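Local coordinates for protein cellulosomal scaffoldin (Bacteroides cellulosolvens, PDB 2Y3N) that probably anchors cellulosomal enzymes to a cellulose-binding scaffold, its cohesin domain being bound here to a chain of a family-48 processive glycoside hydrolase, at residues G35-I40 with V88-R93; N39-T44 with T133-S138; L23-D28 with A114-K119. All blocks are in the same frame, centred on the assembly; numbering follows the deposited sequence.

Contact 1 (G35-I40 with V88-R93); sequences GYQFNI and VLNFGR
Tyr36 lays its ring across the backbone of Gly92 and Arg93, where residues 35-40 and 88-93 run antiparallel (176°), on strands 33-41 and 88-95 of one sheet of the cohesin domain's jelly-roll beta-sandwich. The hydrogen-bonded pairs Tyr36-Arg93, Phe38-Phe91 and Ile40-Leu89 join the strands and put these residues on the face that looks into the sandwich. From CB, a chi1 of 71° sets the Tyr36 CG between the backbone N and the carbonyl carbon, which swings the ring over the neighbouring strand. Along one side of the ring CD1 and then CE1 pass Gly92, with CE1 3.5 Å from Gly92 CA. Along the other, CD2 faces the Arg93 carbonyl oxygen and CE2 lies 3.8 Å from Arg93 CB, while the Arg93 amide N sits above the ring. At the tip, Tyr36 OH meets the edge of the Phe91 ring in its plane, 3.5 Å from CD1 of Phe91. Glycine suits position 92, since a CB there would clash with Tyr36 O. Phe91 is also touched by Phe38 CD2 and by Ile40, whose CD1 is 3.7 Å from Phe91 CZ. An alanine in place of Tyr36 would probably uncover Gly92 and open a gap at the CD1-CE1 edge of the Phe91 ring. The guanidinium of Arg93 leads off to a salt bridge with Asp78 and a cation-pi contact with Tyr66. On the outer face, Gln37, extended beyond CG, reaches diagonally across to Asn90, their amide planes only 13° apart, and Gln37 NE2 donates to Asn90 OD1 at 2.7 Å. Gln37 OE1 accepts from Met17 N of the enzyme chain, so this face takes part in docking. Gln37 NE2 also gives a hydrogen bond of 2.8 Å to a water, which Asn90 ND2 reaches more weakly.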
ATOM      1  N   GLY C  35      -1.977  -2.387  -9.432  1.00 18.22           N
ATOM      2  CA  GLY C  35      -2.319  -2.049  -8.049  1.00 18.92           C
ATOM      3  C   GLY C  35      -1.598  -2.813  -6.964  1.00 17.75           C
ATOM      4  O   GLY C  35      -1.085  -3.893  -7.187  1.00 15.89           O
ATOM      5  N   TYR C  36      -1.566  -2.245  -5.771  1.00 17.56           N
ATOM      6  CA  TYR C  36      -0.775  -2.905  -4.673  1.00 16.42           C
ATOM      7  C   TYR C  36      -1.475  -2.622  -3.357  1.00 15.61           C
ATOM      8  O   TYR C  36      -2.275  -1.731  -3.279  1.00 17.13           O
ATOM      9  CB  TYR C  36       0.615  -2.257  -4.619  1.00 15.19           C
ATOM     10  CG  TYR C  36       0.572  -0.851  -4.069  1.00 14.26           C
ATOM     11  CD1 TYR C  36       0.616  -0.629  -2.668  1.00 18.74           C
ATOM     12  CD2 TYR C  36       0.372   0.222  -4.884  1.00 16.98           C
ATOM     13  CE1 TYR C  36       0.522   0.628  -2.137  1.00 11.44           C
ATOM     14  CE2 TYR C  36       0.338   1.500  -4.376  1.00 12.27           C
ATOM     15  CZ  TYR C  36       0.394   1.687  -2.993  1.00 18.08           C
ATOM     16  OH  TYR C  36       0.302   2.932  -2.472  1.00 15.73           O
ATOM     17  N   GLN C  37      -1.175  -3.401  -2.339  1.00 14.34           N
ATOM     18  CA  GLN C  37      -1.518  -2.980  -0.979  1.00 13.58           C
ATOM     19  C   GLN C  37      -0.317  -3.412  -0.158  1.00 12.36           C
ATOM     20  O   GLN C  37       0.223  -4.492  -0.393  1.00 13.73           O
ATOM     21  CB  GLN C  37      -2.805  -3.654  -0.497  1.00 12.53           C
ATOM     22  CG  GLN C  37      -2.945  -3.730   1.062  1.00 17.05           C
ATOM     23  CD  GLN C  37      -4.297  -4.287   1.502  1.00 18.45           C
ATOM     24  OE1 GLN C  37      -4.955  -5.024   0.746  1.00 18.47           O
ATOM     25  NE2 GLN C  37      -4.723  -3.939   2.737  1.00 15.69           N
ATOM     26  N   PHE C  38       0.059  -2.566   0.802  1.00 12.13           N
ATOM     27  CA  PHE C  38       1.139  -2.868   1.722  1.00 13.26           C
ATOM     28  C   PHE C  38       0.619  -2.827   3.153  1.00 15.76           C
ATOM     29  O   PHE C  38      -0.254  -2.030   3.425  1.00 15.78           O
ATOM     30  CB  PHE C  38       2.283  -1.818   1.627  1.00 14.01           C
ATOM     31  CG  PHE C  38       2.993  -1.796   0.276  1.00 13.87           C
ATOM     32  CD1 PHE C  38       3.319  -2.981  -0.379  1.00 16.09           C
ATOM     33  CD2 PHE C  38       3.321  -0.580  -0.311  1.00 15.73           C
ATOM     34  CE1 PHE C  38       3.950  -2.984  -1.593  1.00 15.77           C
ATOM     35  CE2 PHE C  38       3.966  -0.563  -1.628  1.00 14.58           C
ATOM     36  CZ  PHE C  38       4.283  -1.773  -2.225  1.00 15.57           C
ATOM     37  N   ASN C  39       1.196  -3.684   4.023  1.00 13.26           N
ATOM     38  CA  ASN C  39       1.228  -3.482   5.432  1.00 15.60           C
ATOM     39  C   ASN C  39       2.671  -3.278   5.879  1.00 14.56           C
ATOM     40  O   ASN C  39       3.491  -4.159   5.685  1.00 12.71           O
ATOM     41  CB  ASN C  39       0.612  -4.681   6.156  1.00 14.65           C
ATOM     42  CG  ASN C  39      -0.935  -4.719   6.058  1.00 15.80           C
ATOM     43  OD1 ASN C  39      -1.577  -3.868   5.388  1.00 16.96           O
ATOM     44  ND2 ASN C  39      -1.535  -5.674   6.763  1.00 11.99           N
ATOM     45  N   ILE C  40       2.920  -2.132   6.537  1.00 13.55           N
ATOM     46  CA  ILE C  40       4.237  -1.675   6.886  1.00 14.93           C
ATOM     47  C   ILE C  40       4.291  -1.345   8.397  1.00 14.13           C
ATOM     48  O   ILE C  40       3.583  -0.455   8.880  1.00 17.24           O
ATOM     49  CB  ILE C  40       4.669  -0.410   6.033  1.00 13.94           C
ATOM     50  CG1 ILE C  40       4.636  -0.744   4.537  1.00 16.82           C
ATOM     51  CG2 ILE C  40       6.092  -0.003   6.437  1.00 14.36           C
ATOM     52  CD1 ILE C  40       4.996   0.535   3.612  1.00 16.88           C
ATOM     53  N   VAL C  88       1.416   0.416  12.436  1.00 17.35           N
ATOM     54  CA  VAL C  88       1.181  -0.349  11.221  1.00 16.30           C
ATOM     55  C   VAL C  88       0.479   0.533  10.202  1.00 15.77           C
ATOM     56  O   VAL C  88      -0.652   1.006  10.443  1.00 17.89           O
ATOM     57  CB  VAL C  88       0.443  -1.710  11.516  1.00 15.18           C
ATOM     58  CG1 VAL C  88       0.076  -2.500  10.268  1.00 18.05           C
ATOM     59  CG2 VAL C  88       1.335  -2.632  12.372  1.00 16.65           C
ATOM     60  N   LEU C  89       1.127   0.729   9.058  1.00 14.24           N
ATOM     61  CA  LEU C  89       0.517   1.448   7.967  1.00 13.51           C
ATOM     62  C   LEU C  89      -0.188   0.450   7.109  1.00 14.86           C
ATOM     63  O   LEU C  89       0.374  -0.586   6.778  1.00 16.00           O
ATOM     64  CB  LEU C  89       1.612   2.153   7.119  1.00 14.48           C
ATOM     65  CG  LEU C  89       2.377   3.221   7.887  1.00 16.04           C
ATOM     66  CD1 LEU C  89       3.306   3.899   6.900  1.00 15.74           C
ATOM     67  CD2 LEU C  89       1.395   4.239   8.524  1.00 15.96           C
ATOM     68  N   ASN C  90      -1.408   0.771   6.680  1.00 14.90           N
ATOM     69  CA  ASN C  90      -2.114  -0.138   5.776  1.00 14.65           C
ATOM     70  C   ASN C  90      -2.779   0.646   4.648  1.00 14.50           C
ATOM     71  O   ASN C  90      -3.777   1.312   4.829  1.00 14.78           O
ATOM     72  CB  ASN C  90      -3.075  -1.099   6.527  1.00 18.39           C
ATOM     73  CG  ASN C  90      -4.092  -1.786   5.575  1.00 20.26           C
ATOM     74  OD1 ASN C  90      -3.756  -2.137   4.455  1.00 18.69           O
ATOM     75  ND2 ASN C  90      -5.312  -1.933   6.020  1.00 19.44           N
ATOM     76  N   PHE C  91      -2.160   0.505   3.398  1.00 12.79           N
ATOM     77  CA  PHE C  91      -2.662   1.365   2.336  1.00 13.71           C
ATOM     78  C   PHE C  91      -2.496   0.751   0.958  1.00 14.29           C
ATOM     79  O   PHE C  91      -1.666  -0.135   0.756  1.00 10.73           O
ATOM     80  CB  PHE C  91      -1.970   2.730   2.385  1.00 14.29           C
ATOM     81  CG  PHE C  91      -0.476   2.657   2.241  1.00 16.52           C
ATOM     82  CD1 PHE C  91       0.115   2.679   0.989  1.00 11.33           C
ATOM     83  CD2 PHE C  91       0.337   2.566   3.358  1.00 14.78           C
ATOM     84  CE1 PHE C  91       1.488   2.612   0.854  1.00 12.30           C
ATOM     85  CE2 PHE C  91       1.711   2.499   3.229  1.00 13.58           C
ATOM     86  CZ  PHE C  91       2.287   2.521   1.976  1.00 10.34           C
ATOM     87  N   GLY C  92      -3.158   1.194   0.000  1.00 12.57           N
ATOM     88  CA  GLY C  92      -2.913   0.731  -1.339  1.00 15.33           C
ATOM     89  C   GLY C  92      -3.578   1.643  -2.344  1.00 15.67           C
ATOM     90  O   GLY C  92      -4.374   2.500  -1.988  1.00 15.51           O
ATOM     91  N   ARG C  93      -3.250   1.399  -3.615  1.00 17.75           N
ATOM     92  CA  ARG C  93      -3.828   2.144  -4.728  1.00 15.42           C
ATOM     93  C   ARG C  93      -3.980   1.198  -5.907  1.00 16.30           C
ATOM     94  O   ARG C  93      -3.131   0.331  -6.140  1.00 16.06           O
ATOM     95  CB  ARG C  93      -2.915   3.281  -5.099  1.00 10.93           C
ATOM     96  CG  ARG C  93      -3.410   4.256  -6.202  1.00 13.46           C
ATOM     97  CD  ARG C  93      -2.449   5.400  -6.270  1.00 16.84           C
ATOM     98  NE  ARG C  93      -2.709   6.341  -7.354  1.00 17.11           N
ATOM     99  CZ  ARG C  93      -3.583   7.342  -7.339  1.00 20.74           C
ATOM    100  NH1 ARG C  93      -4.447   7.450  -6.359  1.00 20.76           N
ATOM    101  NH2 ARG C  93      -3.685   8.176  -8.394  1.00 15.36           N
TER
HETATM  102  O   HOH W   1      -7.082  -4.127   4.299  1.00 19.77           O

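Contact 2 (N39-T44 with T133-S138); sequences NIKYNT and TFENGS
Lys41 O is gripped twice: Thr133 N donates to it at 2.7 Å, and a water donates to it at 3.0 Å. The same water donates to Thr133 OG1, a hydroxyl well suited to this partly exposed edge, and so ties side chain and backbone together. In return Lys41 N donates to Thr133 O at 2.8 Å, completing a hydrogen-bonded antiparallel pair. Two residues earlier, the Asn39 carbonyl oxygen receives Glu135 N at 3.0 Å, and the Phe134 CA hydrogen points at it too. These bonds join strand 33-41 to strand 129-134 within one sheet of the cohesin beta-sandwich, just where the second strand gives way to a loop. Ile40 and Phe134 form the non-hydrogen-bonded pair and point the same way, into the apolar interior. Ile40 CG1 stands over a face of the Phe134 ring in a CH-pi contact, 4.1 Å from the centroid and 22° off the normal, and Ile40 CD1 reaches the rim at CE2 and CZ. The branched chain thus packs over part of one face of the ring, which also meets Phe38 edge-to-face. Lys41 points to the opposite face of the sheet, with Thr133, and the side chain of Glu135, from the loop, runs alongside it. Glu135 OE2 comes to 3.2 Å from Lys41 CB, but the charges do not pair: Lys41 NZ stays 6.1 Å from Glu135 OE2. A bend at chi2 (101°) helps turn the lysine aside, and its NZ donates to Tyr42 O at 2.8 Å and also to Gln86 O.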
ATOM      1  N   ASN C  39       1.196  -3.684   4.023  1.00 13.26           N
ATOM      2  CA  ASN C  39       1.228  -3.482   5.432  1.00 15.60           C
ATOM      3  C   ASN C  39       2.671  -3.278   5.879  1.00 14.56           C
ATOM      4  O   ASN C  39       3.491  -4.159   5.685  1.00 12.71           O
ATOM      5  CB  ASN C  39       0.612  -4.681   6.156  1.00 14.65           C
ATOM      6  CG  ASN C  39      -0.935  -4.719   6.058  1.00 15.80           C
ATOM      7  OD1 ASN C  39      -1.577  -3.868   5.388  1.00 16.96           O
ATOM      8  ND2 ASN C  39      -1.535  -5.674   6.763  1.00 11.99           N
ATOM      9  N   ILE C  40       2.920  -2.132   6.537  1.00 13.55           N
ATOM     10  CA  ILE C  40       4.237  -1.675   6.886  1.00 14.93           C
ATOM     11  C   ILE C  40       4.291  -1.345   8.397  1.00 14.13           C
ATOM     12  O   ILE C  40       3.583  -0.455   8.880  1.00 17.24           O
ATOM     13  CB  ILE C  40       4.669  -0.410   6.033  1.00 13.94           C
ATOM     14  CG1 ILE C  40       4.636  -0.744   4.537  1.00 16.82           C
ATOM     15  CG2 ILE C  40       6.092  -0.003   6.437  1.00 14.36           C
ATOM     16  CD1 ILE C  40       4.996   0.535   3.612  1.00 16.88           C
ATOM     17  N   LYS C  41       5.085  -2.134   9.121  1.00 14.28           N
ATOM     18  CA  LYS C  41       5.269  -1.949  10.540  1.00 14.40           C
ATOM     19  C   LYS C  41       6.454  -1.007  10.746  1.00 15.24           C
ATOM     20  O   LYS C  41       7.554  -1.211  10.132  1.00 19.59           O
ATOM     21  CB  LYS C  41       5.583  -3.314  11.198  1.00 11.65           C
ATOM     22  CG  LYS C  41       6.141  -3.149  12.683  1.00 14.47           C
ATOM     23  CD  LYS C  41       4.994  -3.441  13.633  1.00 18.42           C
ATOM     24  CE  LYS C  41       5.284  -3.084  15.114  1.00 24.19           C
ATOM     25  NZ  LYS C  41       5.151  -1.582  15.443  1.00 31.69           N
ATOM     26  N   TYR C  42       6.270   0.016  11.569  1.00 15.97           N
ATOM     27  CA  TYR C  42       7.371   0.879  12.016  1.00 16.52           C
ATOM     28  C   TYR C  42       7.372   0.996  13.567  1.00 16.01           C
ATOM     29  O   TYR C  42       6.407   0.668  14.238  1.00 18.50           O
ATOM     30  CB  TYR C  42       7.303   2.304  11.395  1.00 17.66           C
ATOM     31  CG  TYR C  42       6.017   2.975  11.787  1.00 19.98           C
ATOM     32  CD1 TYR C  42       4.847   2.761  11.025  1.00 22.89           C
ATOM     33  CD2 TYR C  42       5.951   3.856  12.901  1.00 21.81           C
ATOM     34  CE1 TYR C  42       3.585   3.354  11.413  1.00 18.13           C
ATOM     35  CE2 TYR C  42       4.673   4.475  13.290  1.00 21.05           C
ATOM     36  CZ  TYR C  42       3.536   4.203  12.513  1.00 22.46           C
ATOM     37  OH  TYR C  42       2.308   4.749  12.818  1.00 23.99           O
ATOM     38  N   ASN C  43       8.499   1.445  14.088  1.00 16.03           N
ATOM     39  CA  ASN C  43       8.765   1.561  15.500  1.00 18.70           C
ATOM     40  C   ASN C  43       8.261   2.907  16.069  1.00 18.90           C
ATOM     41  O   ASN C  43       8.840   3.958  15.816  1.00 20.36           O
ATOM     42  CB  ASN C  43      10.287   1.324  15.794  1.00 19.34           C
ATOM     43  CG  ASN C  43      10.556   1.198  17.307  1.00 21.48           C
ATOM     44  OD1 ASN C  43       9.848   1.804  18.090  1.00 22.23           O
ATOM     45  ND2 ASN C  43      11.484   0.341  17.707  1.00 24.62           N
ATOM     46  N   THR C  44       7.185   2.865  16.867  1.00 19.70           N
ATOM     47  CA  THR C  44       6.487   4.065  17.250  1.00 20.25           C
ATOM     48  C   THR C  44       7.234   4.840  18.335  1.00 19.89           C
ATOM     49  O   THR C  44       6.969   6.023  18.528  1.00 21.89           O
ATOM     50  CB  THR C  44       5.046   3.790  17.806  1.00 19.58           C
ATOM     51  OG1 THR C  44       5.143   2.953  18.934  1.00 21.30           O
ATOM     52  CG2 THR C  44       4.158   3.158  16.786  1.00 21.84           C
ATOM     53  N   THR C 133       9.203  -2.358   8.343  1.00 16.57           N
ATOM     54  CA  THR C 133       9.141  -3.741   7.816  1.00 17.60           C
ATOM     55  C   THR C 133       7.857  -4.049   7.100  1.00 15.47           C
ATOM     56  O   THR C 133       6.822  -3.824   7.626  1.00 15.69           O
ATOM     57  CB  THR C 133       9.378  -4.759   8.981  1.00 18.53           C
ATOM     58  OG1 THR C 133      10.666  -4.462   9.505  1.00 19.82           O
ATOM     59  CG2 THR C 133       9.352  -6.247   8.484  1.00 19.45           C
ATOM     60  N   PHE C 134       7.921  -4.644   5.892  1.00 15.39           N
ATOM     61  CA  PHE C 134       6.721  -5.124   5.262  1.00 14.73           C
ATOM     62  C   PHE C 134       6.359  -6.477   5.898  1.00 16.35           C
ATOM     63  O   PHE C 134       7.176  -7.390   5.943  1.00 13.50           O
ATOM     64  CB  PHE C 134       6.929  -5.324   3.786  1.00 15.06           C
ATOM     65  CG  PHE C 134       7.117  -4.056   3.034  1.00 15.73           C
ATOM     66  CD1 PHE C 134       8.341  -3.390   3.081  1.00 20.83           C
ATOM     67  CD2 PHE C 134       6.067  -3.534   2.237  1.00 11.14           C
ATOM     68  CE1 PHE C 134       8.515  -2.166   2.385  1.00 25.40           C
ATOM     69  CE2 PHE C 134       6.318  -2.367   1.486  1.00 12.43           C
ATOM     70  CZ  PHE C 134       7.526  -1.719   1.568  1.00 18.73           C
ATOM     71  N   GLU C 135       5.154  -6.547   6.457  1.00 16.28           N
ATOM     72  CA  GLU C 135       4.712  -7.772   7.103  1.00 18.75           C
ATOM     73  C   GLU C 135       3.177  -7.749   7.257  1.00 17.52           C
ATOM     74  O   GLU C 135       2.612  -6.683   7.443  1.00 16.69           O
ATOM     75  CB  GLU C 135       5.370  -7.939   8.484  1.00 22.02           C
ATOM     76  CG  GLU C 135       5.086  -6.854   9.470  1.00 24.98           C
ATOM     77  CD  GLU C 135       5.228  -7.329  10.916  1.00 33.59           C
ATOM     78  OE1 GLU C 135       5.106  -8.546  11.186  1.00 38.26           O
ATOM     79  OE2 GLU C 135       5.430  -6.472  11.774  1.00 28.46           O
ATOM     80  N   ASN C 136       2.569  -8.940   7.232  1.00 17.56           N
ATOM     81  CA  ASN C 136       1.096  -9.107   7.306  1.00 18.61           C
ATOM     82  C   ASN C 136       0.488  -8.600   8.589  1.00 18.61           C
ATOM     83  O   ASN C 136       0.840  -9.057   9.691  1.00 20.29           O
ATOM     84  CB  ASN C 136       0.653 -10.584   7.102  1.00 18.94           C
ATOM     85  CG  ASN C 136       1.132 -11.165   5.810  1.00 23.23           C
ATOM     86  OD1 ASN C 136       1.561 -10.443   4.894  1.00 20.05           O
ATOM     87  ND2 ASN C 136       1.078 -12.498   5.715  1.00 24.61           N
ATOM     88  N   GLY C 137      -0.415  -7.632   8.473  1.00 18.63           N
ATOM     89  CA  GLY C 137      -1.299  -7.273   9.583  1.00 20.03           C
ATOM     90  C   GLY C 137      -2.507  -8.169   9.488  1.00 21.38           C
ATOM     91  O   GLY C 137      -2.556  -9.111   8.716  1.00 23.71           O
ATOM     92  N   SER C 138      -3.511  -7.924  10.306  1.00 24.86           N
ATOM     93  CA  SER C 138      -4.614  -8.891  10.432  1.00 24.46           C
ATOM     94  C   SER C 138      -5.498  -8.891   9.188  1.00 24.10           C
ATOM     95  O   SER C 138      -6.163  -9.881   8.891  1.00 25.85           O
ATOM     96  CB  SER C 138      -5.416  -8.593  11.705  1.00 25.83           C
ATOM     97  OG  SER C 138      -5.983  -7.292  11.537  1.00 31.38           O
TER
HETATM   98  O   HOH W   2       9.875  -2.336  11.589  1.00 27.41           O

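Contact 3 (L23-D28 with A114-K119); sequences LTINVD and AKVTFK
Leu23 and Val116 exchange two backbone hydrogen bonds, Leu23 N to Val116 O at 2.7 Å and Val116 N to Leu23 O at 2.8 Å, which weld strands 20-28 and 111-120 into the second sheet of the cohesin sandwich. Ile25 N adds a third bond, to Ala114 O at 2.9 Å, and between the hydrogen-bonded pairs the Lys115 CA hydrogen leans on Leu23 O. Residues 23-28 and 114-119 run antiparallel at 157°, and past this point Ile25 continues with a backbone bond to Val113.

Apolar contacts occupy the inner face. Ile25 CD1 crosses toward Val116 and meets its CG2 at 3.9 Å; CG1 lies beside the backbone N (chi1 -55°), carrying CD1 toward the neighbouring strand. Ile25 also packs on Phe38 and Ile40 of the facing sheet. Ala114, with only a methyl group, touches Tyr36 of that sheet, and beta-branched valine and isoleucine suit the extended backbone of a buried strand.

Polar residues take the outer face; no other chain of the assembly touches these two segments. Thr24 and Lys115 lie side by side as the non-hydrogen-bonded pair, the lysine bending at chi3 as it leads away. Their contact falls on the aliphatic part of the lysine, with Thr24 OG1 3.7 Å from Lys115 CG.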
ATOM      1  N   LEU C  23      10.907   7.196   2.597  1.00 17.27           N
ATOM      2  CA  LEU C  23      10.995   5.840   2.049  1.00 14.69           C
ATOM      3  C   LEU C  23      10.293   5.801   0.689  1.00 13.96           C
ATOM      4  O   LEU C  23       9.074   5.893   0.617  1.00 13.69           O
ATOM      5  CB  LEU C  23      10.301   4.881   3.033  1.00 14.39           C
ATOM      6  CG  LEU C  23      10.391   3.422   2.572  1.00 15.54           C
ATOM      7  CD1 LEU C  23      11.928   2.950   2.580  1.00 17.49           C
ATOM      8  CD2 LEU C  23       9.532   2.525   3.436  1.00 16.66           C
ATOM      9  N   THR C  24      11.049   5.723  -0.419  1.00 13.27           N
ATOM     10  CA  THR C  24      10.398   5.498  -1.685  1.00 12.92           C
ATOM     11  C   THR C  24      10.264   3.993  -1.883  1.00 12.50           C
ATOM     12  O   THR C  24      11.253   3.258  -1.772  1.00 16.47           O
ATOM     13  CB  THR C  24      11.285   6.129  -2.905  1.00 13.74           C
ATOM     14  OG1 THR C  24      11.369   7.558  -2.690  1.00 13.86           O
ATOM     15  CG2 THR C  24      10.626   5.900  -4.336  1.00 16.70           C
ATOM     16  N   ILE C  25       9.081   3.558  -2.299  1.00 11.11           N
ATOM     17  CA  ILE C  25       8.743   2.126  -2.557  1.00 12.60           C
ATOM     18  C   ILE C  25       8.489   1.956  -4.026  1.00 14.96           C
ATOM     19  O   ILE C  25       7.671   2.709  -4.611  1.00 15.48           O
ATOM     20  CB  ILE C  25       7.475   1.690  -1.789  1.00 12.23           C
ATOM     21  CG1 ILE C  25       7.648   1.983  -0.326  1.00 11.45           C
ATOM     22  CG2 ILE C  25       7.280   0.208  -2.010  1.00 15.70           C
ATOM     23  CD1 ILE C  25       6.244   2.086   0.471  1.00 12.89           C
ATOM     24  N   ASN C  26       9.281   1.087  -4.664  1.00 16.09           N
ATOM     25  CA  ASN C  26       9.139   0.793  -6.078  1.00 17.20           C
ATOM     26  C   ASN C  26       8.673  -0.606  -6.344  1.00 17.22           C
ATOM     27  O   ASN C  26       8.913  -1.515  -5.547  1.00 18.66           O
ATOM     28  CB  ASN C  26      10.496   1.012  -6.818  1.00 17.39           C
ATOM     29  CG  ASN C  26      11.099   2.405  -6.496  1.00 24.75           C
ATOM     30  OD1 ASN C  26      10.660   3.382  -7.013  1.00 25.37           O
ATOM     31  ND2 ASN C  26      12.114   2.460  -5.619  1.00 28.82           N
ATOM     32  N   VAL C  27       8.027  -0.780  -7.493  1.00 17.31           N
ATOM     33  CA  VAL C  27       7.878  -2.098  -8.045  1.00 17.94           C
ATOM     34  C   VAL C  27       8.896  -2.206  -9.152  1.00 18.45           C
ATOM     35  O   VAL C  27       9.239  -1.209  -9.804  1.00 15.88           O
ATOM     36  CB  VAL C  27       6.477  -2.360  -8.528  1.00 19.42           C
ATOM     37  CG1 VAL C  27       5.579  -2.544  -7.309  1.00 21.03           C
ATOM     38  CG2 VAL C  27       5.967  -1.257  -9.470  1.00 19.19           C
ATOM     39  N   ASP C  28       9.379  -3.411  -9.393  1.00 19.08           N
ATOM     40  CA  ASP C  28      10.352  -3.581 -10.490  1.00 18.83           C
ATOM     41  C   ASP C  28       9.971  -4.816 -11.296  1.00 19.13           C
ATOM     42  O   ASP C  28       9.975  -5.935 -10.742  1.00 16.56           O
ATOM     43  CB  ASP C  28      11.761  -3.699  -9.905  1.00 20.52           C
ATOM     44  CG  ASP C  28      12.818  -3.527 -10.984  1.00 28.99           C
ATOM     45  OD1 ASP C  28      13.078  -2.389 -11.428  1.00 35.73           O
ATOM     46  OD2 ASP C  28      13.295  -4.540 -11.508  1.00 32.49           O
ATOM     47  N   ALA C 114       4.831   4.753  -4.263  1.00 14.02           N
ATOM     48  CA  ALA C 114       4.456   5.488  -3.054  1.00 16.08           C
ATOM     49  C   ALA C 114       5.721   5.902  -2.365  1.00 18.23           C
ATOM     50  O   ALA C 114       6.785   5.331  -2.626  1.00 16.40           O
ATOM     51  CB  ALA C 114       3.701   4.548  -2.083  1.00 16.69           C
ATOM     52  N   LYS C 115       5.590   6.933  -1.533  1.00 18.04           N
ATOM     53  CA  LYS C 115       6.671   7.545  -0.814  1.00 18.27           C
ATOM     54  C   LYS C 115       6.165   7.787   0.598  1.00 17.71           C
ATOM     55  O   LYS C 115       5.251   8.568   0.774  1.00 18.63           O
ATOM     56  CB  LYS C 115       7.039   8.913  -1.453  1.00 19.34           C
ATOM     57  CG  LYS C 115       7.818   8.674  -2.843  1.00 21.42           C
ATOM     58  CD  LYS C 115       8.449   9.936  -3.464  1.00 26.44           C
ATOM     59  CE  LYS C 115       7.522  11.126  -3.413  1.00 33.91           C
ATOM     60  NZ  LYS C 115       8.211  12.411  -3.855  1.00 40.67           N
ATOM     61  N   VAL C 116       6.796   7.161   1.580  1.00 15.91           N
ATOM     62  CA  VAL C 116       6.303   7.194   2.932  1.00 15.09           C
ATOM     63  C   VAL C 116       7.374   7.871   3.726  1.00 15.71           C
ATOM     64  O   VAL C 116       8.517   7.369   3.812  1.00 17.53           O
ATOM     65  CB  VAL C 116       6.049   5.766   3.520  1.00 12.59           C
ATOM     66  CG1 VAL C 116       5.538   5.935   4.911  1.00 12.91           C
ATOM     67  CG2 VAL C 116       4.999   5.027   2.643  1.00 12.62           C
ATOM     68  N   THR C 117       7.030   9.050   4.251  1.00 14.53           N
ATOM     69  CA  THR C 117       7.964   9.809   5.091  1.00 15.11           C
ATOM     70  C   THR C 117       7.744   9.543   6.570  1.00 15.99           C
ATOM     71  O   THR C 117       6.572   9.508   7.051  1.00 17.55           O
ATOM     72  CB  THR C 117       7.911  11.306   4.762  1.00 14.03           C
ATOM     73  OG1 THR C 117       8.224  11.503   3.378  1.00 17.11           O
ATOM     74  CG2 THR C 117       8.892  12.139   5.596  1.00 11.67           C
ATOM     75  N   PHE C 118       8.856   9.318   7.285  1.00 16.97           N
ATOM     76  CA  PHE C 118       8.869   9.222   8.741  1.00 17.21           C
ATOM     77  C   PHE C 118       9.642  10.406   9.349  1.00 17.47           C
ATOM     78  O   PHE C 118      10.731  10.864   8.883  1.00 15.92           O
ATOM     79  CB  PHE C 118       9.546   7.927   9.211  1.00 18.03           C
ATOM     80  CG  PHE C 118       8.816   6.677   8.793  1.00 15.57           C
ATOM     81  CD1 PHE C 118       7.824   6.163   9.604  1.00 17.40           C
ATOM     82  CD2 PHE C 118       9.086   6.053   7.565  1.00 17.30           C
ATOM     83  CE1 PHE C 118       7.137   5.059   9.230  1.00 20.25           C
ATOM     84  CE2 PHE C 118       8.402   4.913   7.180  1.00 19.32           C
ATOM     85  CZ  PHE C 118       7.435   4.405   8.002  1.00 21.66           C
ATOM     86  N   LYS C 119       9.063  10.904  10.409  1.00 14.97           N
ATOM     87  CA  LYS C 119       9.760  11.919  11.228  1.00 17.02           C
ATOM     88  C   LYS C 119      10.384  11.186  12.396  1.00 15.90           C
ATOM     89  O   LYS C 119       9.683  10.477  13.103  1.00 19.54           O
ATOM     90  CB  LYS C 119       8.754  12.907  11.809  1.00 15.79           C
ATOM     91  CG  LYS C 119       9.411  14.049  12.623  1.00 19.58           C
ATOM     92  CD  LYS C 119       8.318  14.888  13.289  1.00 22.81           C
ATOM     93  CE  LYS C 119       8.875  15.732  14.433  1.00 26.42           C
ATOM     94  NZ  LYS C 119       7.781  16.668  14.948  1.00 26.41           N
TER

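How the contacts relate
From the N terminus, strand 20-28 comes first, then strand 33-41 in the facing sheet. Contact 1 closes the shortest loop, returning at 88-93. Contact 3 opens earlier, at 23-28, and closes later, at 114-119, so it encloses contact 1. Contact 2 leaves strand 33-41 at its far end, sharing Asn39 and Ile40 with contact 1, and closes at 133-138, beyond the return of contact 3; those two therefore cross. Contacts 1 and 2 place strands 88-95 and 129-134 beside strand 33-41 in one sheet, whereas contact 3 joins two strands of the other. The sheets pack together at several places, among them Phe38 CE2 3.4 Å from Ile25 CG2.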